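Side-chain contact in probable dipeptidase (Pseudomonas aeruginosa, PDB 3B40), which probably acts as a metal-dependent dipeptidase of the membrane dipeptidase (M19) family, hydrolysing dipeptides: residues A[276-281]-A[324-329]. The protein carries 11 engineered substitutions. Numbering follows the deposited sequence.
Sequences KPTLDK and YGILEE
A chi1 of -74° sets Ile326 CG1 beside the backbone N and leaves CG2 anti to it, and Thr278, at -69°, places OG1 and CG2 in the same way; the two CG2 methyl groups meet at 4.0 Å as the side chains slide past each other in opposite directions. Ile326 CG2 also lies 3.8 Å from Lys281 CB, so a single branch touches two residues one helical turn apart. The other branch of the isoleucine ends at CD1, 3.9 Å from the backbone atom Lys281 O, a van der Waals approach.

Beyond this apolar patch the lysine chain bends at chi3 (-143°) and crosses the side chain of Glu329 at about a right angle. Its ammonium reaches one carboxylate oxygen: Lys281 NZ to Glu329 OE1 is 3.2 Å, a salt bridge whose hydrogen bond is weak, while OE2 stays 4.0 Å from NZ. A water ties the polar atoms together, accepting from Lys281 NZ and donating to Ile326 O and, at 2.6 Å, to Thr278 OG1. OG1 of Thr278 is also hydrogen-bonded to OE1 of Glu330, the residue after 324-329.

The contact joins the first turns of helix 276-288 to the last turn of helix 313-328 and the residues that follow. Ile326 extends it along the former helix by touching Leu282 and Leu285. Both helices belong to the long excursion between parallel strands 261-265 and 354-357 of the TIM-barrel-type fold.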
loop_
_atom_site.group_PDB
_atom_site.type_symbol
_atom_site.label_atom_id
_atom_site.label_comp_id
_atom_site.label_asym_id
_atom_site.label_seq_id
_atom_site.Cartn_x
_atom_site.Cartn_y
_atom_site.Cartn_z
ATOM N N LYS A 276 -11.697 -13.840 18.831
ATOM C CA LYS A 276 -12.902 -14.688 18.838
ATOM C C LYS A 276 -14.233 -13.922 18.917
ATOM O O LYS A 276 -15.183 -14.262 18.184
ATOM C CB LYS A 276 -12.815 -15.796 19.908
ATOM C CG LYS A 276 -13.821 -16.925 19.706
ATOM C CD LYS A 276 -13.731 -17.475 18.279
ATOM C CE LYS A 276 -14.184 -18.936 18.195
ATOM N NZ LYS A 276 -15.652 -19.061 18.051
ATOM N N PRO A 277 -14.326 -12.882 19.798
ATOM C CA PRO A 277 -15.594 -12.118 19.810
ATOM C C PRO A 277 -15.998 -11.531 18.459
ATOM O O PRO A 277 -17.195 -11.399 18.167
ATOM C CB PRO A 277 -15.325 -10.996 20.827
ATOM C CG PRO A 277 -14.301 -11.595 21.758
ATOM C CD PRO A 277 -13.392 -12.386 20.831
ATOM N N THR A 278 -15.009 -11.172 17.647
ATOM C CA THR A 278 -15.265 -10.590 16.334
ATOM C C THR A 278 -15.675 -11.718 15.373
ATOM O O THR A 278 -16.647 -11.577 14.643
ATOM C CB THR A 278 -14.033 -9.803 15.810
ATOM O OG1 THR A 278 -13.838 -8.625 16.610
ATOM C CG2 THR A 278 -14.207 -9.384 14.359
ATOM N N LEU A 279 -14.932 -12.830 15.398
ATOM C CA LEU A 279 -15.283 -14.027 14.622
ATOM C C LEU A 279 -16.697 -14.532 14.918
ATOM O O LEU A 279 -17.442 -14.852 14.000
ATOM C CB LEU A 279 -14.255 -15.154 14.820
ATOM C CG LEU A 279 -12.804 -14.847 14.398
ATOM C CD1 LEU A 279 -11.888 -16.006 14.715
ATOM C CD2 LEU A 279 -12.727 -14.481 12.921
ATOM N N ASP A 280 -17.055 -14.594 16.199
ATOM C CA ASP A 280 -18.419 -14.933 16.622
ATOM C C ASP A 280 -19.454 -13.988 16.006
ATOM O O ASP A 280 -20.452 -14.424 15.436
ATOM C CB ASP A 280 -18.514 -14.908 18.145
ATOM C CG ASP A 280 -17.824 -16.087 18.795
ATOM O OD1 ASP A 280 -17.550 -17.088 18.097
ATOM O OD2 ASP A 280 -17.560 -16.018 20.018
ATOM N N LYS A 281 -19.190 -12.690 16.085
ATOM C CA LYS A 281 -20.046 -11.694 15.439
ATOM C C LYS A 281 -20.172 -11.923 13.924
ATOM O O LYS A 281 -21.279 -11.880 13.358
ATOM C CB LYS A 281 -19.511 -10.288 15.724
ATOM C CG LYS A 281 -19.812 -9.790 17.134
ATOM C CD LYS A 281 -19.395 -8.339 17.279
ATOM C CE LYS A 281 -18.824 -8.031 18.661
ATOM N NZ LYS A 281 -17.925 -6.814 18.585
ATOM N N TYR A 324 -18.329 -4.637 7.700
ATOM C CA TYR A 324 -17.357 -3.603 7.981
ATOM C C TYR A 324 -17.579 -2.903 9.327
ATOM O O TYR A 324 -16.620 -2.416 9.938
ATOM C CB TYR A 324 -17.247 -2.636 6.805
ATOM C CG TYR A 324 -16.485 -3.248 5.632
ATOM C CD1 TYR A 324 -15.176 -3.711 5.794
ATOM C CD2 TYR A 324 -17.077 -3.373 4.373
ATOM C CE1 TYR A 324 -14.456 -4.285 4.722
ATOM C CE2 TYR A 324 -16.370 -3.943 3.284
ATOM C CZ TYR A 324 -15.068 -4.399 3.473
ATOM O OH TYR A 324 -14.372 -4.964 2.434
ATOM N N GLY A 325 -18.822 -2.867 9.793
ATOM C CA GLY A 325 -19.141 -2.316 11.120
ATOM C C GLY A 325 -18.551 -3.168 12.226
ATOM O O GLY A 325 -18.017 -2.648 13.211
ATOM N N ILE A 326 -18.681 -4.484 12.064
ATOM C CA ILE A 326 -18.143 -5.481 12.987
ATOM C C ILE A 326 -16.616 -5.424 13.020
ATOM O O ILE A 326 -16.002 -5.542 14.097
ATOM C CB ILE A 326 -18.645 -6.931 12.601
ATOM C CG1 ILE A 326 -20.133 -7.106 12.983
ATOM C CG2 ILE A 326 -17.792 -7.995 13.254
ATOM C CD1 ILE A 326 -20.901 -8.197 12.250
ATOM N N LEU A 327 -16.002 -5.243 11.841
ATOM C CA LEU A 327 -14.545 -5.143 11.724
ATOM C C LEU A 327 -14.038 -3.899 12.436
ATOM O O LEU A 327 -12.974 -3.932 13.085
ATOM C CB LEU A 327 -14.109 -5.124 10.254
ATOM C CG LEU A 327 -14.298 -6.425 9.463
ATOM C CD1 LEU A 327 -13.712 -6.279 8.077
ATOM C CD2 LEU A 327 -13.683 -7.639 10.158
ATOM N N GLU A 328 -14.813 -2.808 12.330
ATOM C CA GLU A 328 -14.486 -1.548 12.991
ATOM C C GLU A 328 -14.384 -1.701 14.511
ATOM O O GLU A 328 -13.677 -0.932 15.153
ATOM C CB GLU A 328 -15.470 -0.427 12.596
ATOM C CG GLU A 328 -14.917 0.530 11.516
ATOM C CD GLU A 328 -15.693 0.501 10.183
ATOM O OE1 GLU A 328 -16.951 0.564 10.226
ATOM O OE2 GLU A 328 -15.043 0.451 9.088
ATOM N N GLU A 329 -15.030 -2.725 15.072
ATOM C CA GLU A 329 -15.034 -2.959 16.526
ATOM C C GLU A 329 -13.878 -3.829 17.018
ATOM O O GLU A 329 -13.665 -3.959 18.236
ATOM C CB GLU A 329 -16.342 -3.618 16.982
ATOM C CG GLU A 329 -17.625 -2.829 16.752
ATOM C CD GLU A 329 -18.877 -3.645 17.144
ATOM O OE1 GLU A 329 -19.084 -3.857 18.367
ATOM O OE2 GLU A 329 -19.653 -4.076 16.247
HETATM O O HOH W 1 -15.879 -6.974 16.350
#